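Local coordinates for protein muramidase (Trichobolus zukalii, PDB 6ZMV) that probably cleaves bacterial peptidoglycan as a fungal lysozyme of glycoside hydrolase family 25, hydrolysing the glycan chains of the cell wall, at residues I7-Y16 and Y37-G48. Sequence-based numbering, arbitrary orientation.
Sequences ISHYQPSVNY and YTDPVFSTHYTG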
loop_
_atom_site.group_PDB
_atom_site.type_symbol
_atom_site.label_atom_id
_atom_site.label_comp_id
_atom_site.label_asym_id
_atom_site.label_seq_id
_atom_site.Cartn_x
_atom_site.Cartn_y
_atom_site.Cartn_z
ATOM N N ILE A 7 3.860 -2.222 8.535
ATOM C CA ILE A 7 4.670 -1.595 9.608
ATOM C C ILE A 7 5.321 -0.329 9.085
ATOM O O ILE A 7 5.362 -0.044 7.873
ATOM C CB ILE A 7 5.756 -2.576 10.113
ATOM C CG1 ILE A 7 6.663 -3.114 8.995
ATOM C CG2 ILE A 7 5.104 -3.717 10.890
ATOM C CD1 ILE A 7 7.757 -4.064 9.446
ATOM N N SER A 8 5.862 0.415 10.024
ATOM C CA SER A 8 6.505 1.717 9.807
ATOM C C SER A 8 7.482 1.962 10.959
ATOM O O SER A 8 7.703 1.105 11.791
ATOM C CB SER A 8 5.470 2.799 9.725
ATOM O OG SER A 8 4.902 3.053 11.001
ATOM N N HIS A 9 7.964 3.184 11.041
ATOM C CA HIS A 9 8.805 3.568 12.165
ATOM C C HIS A 9 8.057 3.505 13.482
ATOM O O HIS A 9 8.717 3.495 14.515
ATOM C CB HIS A 9 9.317 4.999 11.938
ATOM C CG HIS A 9 8.319 6.031 12.112
ATOM N ND1 HIS A 9 7.436 6.411 11.134
ATOM C CD2 HIS A 9 8.073 6.764 13.202
ATOM C CE1 HIS A 9 6.713 7.429 11.614
ATOM N NE2 HIS A 9 7.063 7.602 12.880
ATOM N N TYR A 10 6.733 3.428 13.484
ATOM C CA TYR A 10 5.969 3.204 14.748
ATOM C C TYR A 10 6.304 1.843 15.370
ATOM O O TYR A 10 6.026 1.657 16.548
ATOM C CB TYR A 10 4.471 3.334 14.508
ATOM C CG TYR A 10 4.016 4.771 14.358
ATOM C CD1 TYR A 10 4.129 5.702 15.386
ATOM C CD2 TYR A 10 3.365 5.199 13.209
ATOM C CE1 TYR A 10 3.613 6.983 15.281
ATOM C CE2 TYR A 10 2.816 6.463 13.096
ATOM C CZ TYR A 10 2.989 7.365 14.111
ATOM O OH TYR A 10 2.475 8.613 13.959
ATOM N N GLN A 11 6.895 0.948 14.605
ATOM C CA GLN A 11 7.445 -0.361 15.083
ATOM C C GLN A 11 8.968 -0.310 14.922
ATOM O O GLN A 11 9.513 -0.776 13.914
ATOM C CB GLN A 11 6.831 -1.532 14.304
ATOM C CG GLN A 11 5.359 -1.695 14.542
ATOM C CD GLN A 11 4.463 -0.686 13.884
ATOM O OE1 GLN A 11 4.594 -0.444 12.670
ATOM N NE2 GLN A 11 3.537 -0.143 14.625
ATOM N N PRO A 12 9.720 0.244 15.886
ATOM C CA PRO A 12 11.167 0.353 15.676
ATOM C C PRO A 12 11.904 -0.987 15.620
ATOM O O PRO A 12 12.958 -1.025 15.044
ATOM C CB PRO A 12 11.669 1.160 16.867
ATOM C CG PRO A 12 10.488 1.256 17.789
ATOM C CD PRO A 12 9.227 0.947 17.069
ATOM N N SER A 13 11.319 -2.021 16.224
ATOM C CA SER A 13 11.859 -3.391 16.304
ATOM C C SER A 13 10.739 -4.341 15.940
ATOM O O SER A 13 9.658 -4.291 16.547
ATOM C CB SER A 13 12.360 -3.690 17.703
ATOM O OG SER A 13 12.974 -4.951 17.761
ATOM N N VAL A 14 11.020 -5.245 15.040
ATOM C CA VAL A 14 10.059 -6.300 14.609
ATOM C C VAL A 14 10.790 -7.651 14.532
ATOM O O VAL A 14 11.830 -7.682 13.895
ATOM C CB VAL A 14 9.379 -5.942 13.273
ATOM C CG1 VAL A 14 8.533 -7.090 12.769
ATOM C CG2 VAL A 14 8.465 -4.729 13.420
ATOM N N ASN A 15 10.194 -8.722 15.041
ATOM C CA ASN A 15 10.739 -10.080 14.890
ATOM C C ASN A 15 10.195 -10.663 13.599
ATOM O O ASN A 15 9.178 -11.356 13.571
ATOM C CB ASN A 15 10.342 -10.906 16.100
ATOM C CG ASN A 15 10.893 -12.308 16.151
ATOM O OD1 ASN A 15 10.576 -13.098 17.091
ATOM N ND2 ASN A 15 11.625 -12.656 15.149
ATOM N N TYR A 16 10.889 -10.375 12.515
ATOM C CA TYR A 16 10.438 -10.729 11.162
ATOM C C TYR A 16 10.288 -12.261 11.063
ATOM O O TYR A 16 9.361 -12.801 10.467
ATOM C CB TYR A 16 11.371 -10.245 10.074
ATOM C CG TYR A 16 11.733 -8.790 10.234
ATOM C CD1 TYR A 16 10.859 -7.781 9.882
ATOM C CD2 TYR A 16 12.923 -8.400 10.808
ATOM C CE1 TYR A 16 11.152 -6.438 10.115
ATOM C CE2 TYR A 16 13.239 -7.071 11.085
ATOM C CZ TYR A 16 12.328 -6.075 10.786
ATOM O OH TYR A 16 12.642 -4.807 11.097
ATOM N N TYR A 37 9.668 13.354 3.612
ATOM C CA TYR A 37 9.877 12.436 4.740
ATOM C C TYR A 37 10.191 11.034 4.232
ATOM O O TYR A 37 9.407 10.422 3.491
ATOM C CB TYR A 37 8.626 12.391 5.611
ATOM C CG TYR A 37 8.747 11.392 6.744
ATOM C CD1 TYR A 37 9.421 11.708 7.884
ATOM C CD2 TYR A 37 8.192 10.123 6.625
ATOM C CE1 TYR A 37 9.505 10.802 8.934
ATOM C CE2 TYR A 37 8.300 9.197 7.634
ATOM C CZ TYR A 37 8.910 9.558 8.822
ATOM O OH TYR A 37 9.010 8.631 9.828
ATOM N N THR A 38 11.329 10.540 4.679
ATOM C CA THR A 38 11.657 9.106 4.542
ATOM C C THR A 38 11.536 8.443 5.908
ATOM O O THR A 38 11.964 8.975 6.926
ATOM C CB THR A 38 13.047 8.920 3.947
ATOM O OG1 THR A 38 14.016 9.529 4.777
ATOM C CG2 THR A 38 13.158 9.408 2.525
ATOM N N ASP A 39 10.890 7.296 5.938
ATOM C CA ASP A 39 10.708 6.557 7.196
ATOM C C ASP A 39 12.072 6.013 7.604
ATOM O O ASP A 39 12.697 5.227 6.861
ATOM C CB ASP A 39 9.662 5.505 7.045
ATOM C CG ASP A 39 9.363 4.765 8.318
ATOM O OD1 ASP A 39 10.332 4.148 8.864
ATOM O OD2 ASP A 39 8.180 4.747 8.727
ATOM N N PRO A 40 12.563 6.330 8.836
ATOM C CA PRO A 40 13.932 5.940 9.189
ATOM C C PRO A 40 14.166 4.461 9.397
ATOM O O PRO A 40 15.319 4.022 9.463
ATOM C CB PRO A 40 14.223 6.757 10.409
ATOM C CG PRO A 40 12.894 7.062 10.976
ATOM C CD PRO A 40 11.919 7.221 9.836
ATOM N N VAL A 41 13.090 3.716 9.514
ATOM C CA VAL A 41 13.198 2.266 9.771
ATOM C C VAL A 41 12.980 1.467 8.483
ATOM O O VAL A 41 13.034 0.212 8.493
ATOM C CB VAL A 41 12.308 1.828 10.943
ATOM C CG1 VAL A 41 12.632 0.436 11.453
ATOM C CG2 VAL A 41 12.357 2.821 12.079
ATOM N N PHE A 42 12.707 2.135 7.366
ATOM C CA PHE A 42 12.385 1.410 6.111
ATOM C C PHE A 42 13.443 0.367 5.814
ATOM O O PHE A 42 13.126 -0.801 5.553
ATOM C CB PHE A 42 12.225 2.382 4.939
ATOM C CG PHE A 42 12.104 1.654 3.627
ATOM C CD1 PHE A 42 10.889 1.154 3.229
ATOM C CD2 PHE A 42 13.237 1.433 2.822
ATOM C CE1 PHE A 42 10.799 0.427 2.059
ATOM C CE2 PHE A 42 13.131 0.683 1.659
ATOM C CZ PHE A 42 11.924 0.215 1.292
ATOM N N SER A 43 14.715 0.766 5.767
ATOM C CA SER A 43 15.779 -0.160 5.312
ATOM C C SER A 43 15.914 -1.302 6.324
ATOM O O SER A 43 16.142 -2.480 5.935
ATOM C CB SER A 43 17.065 0.539 5.085
ATOM O OG SER A 43 16.940 1.450 4.020
ATOM N N THR A 44 15.802 -1.007 7.609
ATOM C CA THR A 44 15.860 -2.055 8.658
ATOM C C THR A 44 14.759 -3.078 8.416
ATOM O O THR A 44 15.012 -4.312 8.396
ATOM C CB THR A 44 15.687 -1.489 10.068
ATOM O OG1 THR A 44 16.724 -0.511 10.298
ATOM C CG2 THR A 44 15.604 -2.505 11.194
ATOM N N HIS A 45 13.556 -2.631 8.205
ATOM C CA HIS A 45 12.419 -3.523 7.990
ATOM C C HIS A 45 12.554 -4.267 6.685
ATOM O O HIS A 45 12.276 -5.479 6.619
ATOM C CB HIS A 45 11.132 -2.734 8.031
ATOM C CG HIS A 45 10.688 -2.215 9.345
ATOM N ND1 HIS A 45 10.945 -2.888 10.511
ATOM C CD2 HIS A 45 9.941 -1.112 9.642
ATOM C CE1 HIS A 45 10.364 -2.222 11.522
ATOM N NE2 HIS A 45 9.720 -1.101 11.018
ATOM N N TYR A 46 12.943 -3.602 5.623
ATOM C CA TYR A 46 13.033 -4.258 4.291
ATOM C C TYR A 46 14.099 -5.325 4.264
ATOM O O TYR A 46 13.837 -6.430 3.812
ATOM C CB TYR A 46 13.298 -3.169 3.247
ATOM C CG TYR A 46 12.891 -3.465 1.825
ATOM C CD1 TYR A 46 11.638 -3.120 1.352
ATOM C CD2 TYR A 46 13.764 -4.035 0.920
ATOM C CE1 TYR A 46 11.287 -3.258 0.027
ATOM C CE2 TYR A 46 13.431 -4.189 -0.412
ATOM C CZ TYR A 46 12.185 -3.806 -0.862
ATOM O OH TYR A 46 11.827 -3.862 -2.180
ATOM N N THR A 47 15.246 -5.062 4.908
ATOM C CA THR A 47 16.350 -6.050 5.008
ATOM C C THR A 47 15.901 -7.224 5.868
ATOM O O THR A 47 16.123 -8.377 5.518
ATOM C CB THR A 47 17.574 -5.361 5.582
ATOM O OG1 THR A 47 17.986 -4.300 4.725
ATOM C CG2 THR A 47 18.694 -6.318 5.780
ATOM N N GLY A 48 15.327 -6.965 7.032
ATOM C CA GLY A 48 14.909 -8.029 7.935
ATOM C C GLY A 48 13.848 -8.883 7.300
ATOM O O GLY A 48 13.831 -10.118 7.467
#
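His9 meets Asp39, and His45 meets Ser8 and Tyr16, so every hydrogen bond across this contact involves a histidine. The bonds join the loop after strand 2-7 to the turn and first part of helix 42-51, with strand 37-38 before them, in this TIM-barrel-clan muramidase. Asp39 OD2 accepts twice from His9: it offers its syn lone pair to His9 N, 2.8 Å away, whereas ND1 at 3.0 Å comes from above the carboxylate plane. With CG held between backbone N and carbonyl carbon (chi1 73°), the His9 ring folds back so that both donors face one oxygen. Asp39 OD1 accepts from Val41 N, a capping bond at the turn leading into the helix. Replacing Asp39 by alanine is likely to leave His9 N and ND1 without their shared acceptor and to strip Val41 N of its capping partner. Deeper in, buried His45 bonds at both nitrogens, NE2 to Ser8 O (3.1 Å) and ND1 to Tyr16 OH (2.6 Å), each partner meeting the ring's edge.

In the packing, Ile7 CD1 sits 3.5 Å from the His45 ring centroid in a CH-pi contact, with Val41 CG1 on the opposite face. Tyr37 turns its edge toward the face of His9, and Gly48 CA lies over Tyr16. An imidazole bonded at both nitrogens and packed on both faces is fixed in rotation; His45 is such a case, tying helix to loop.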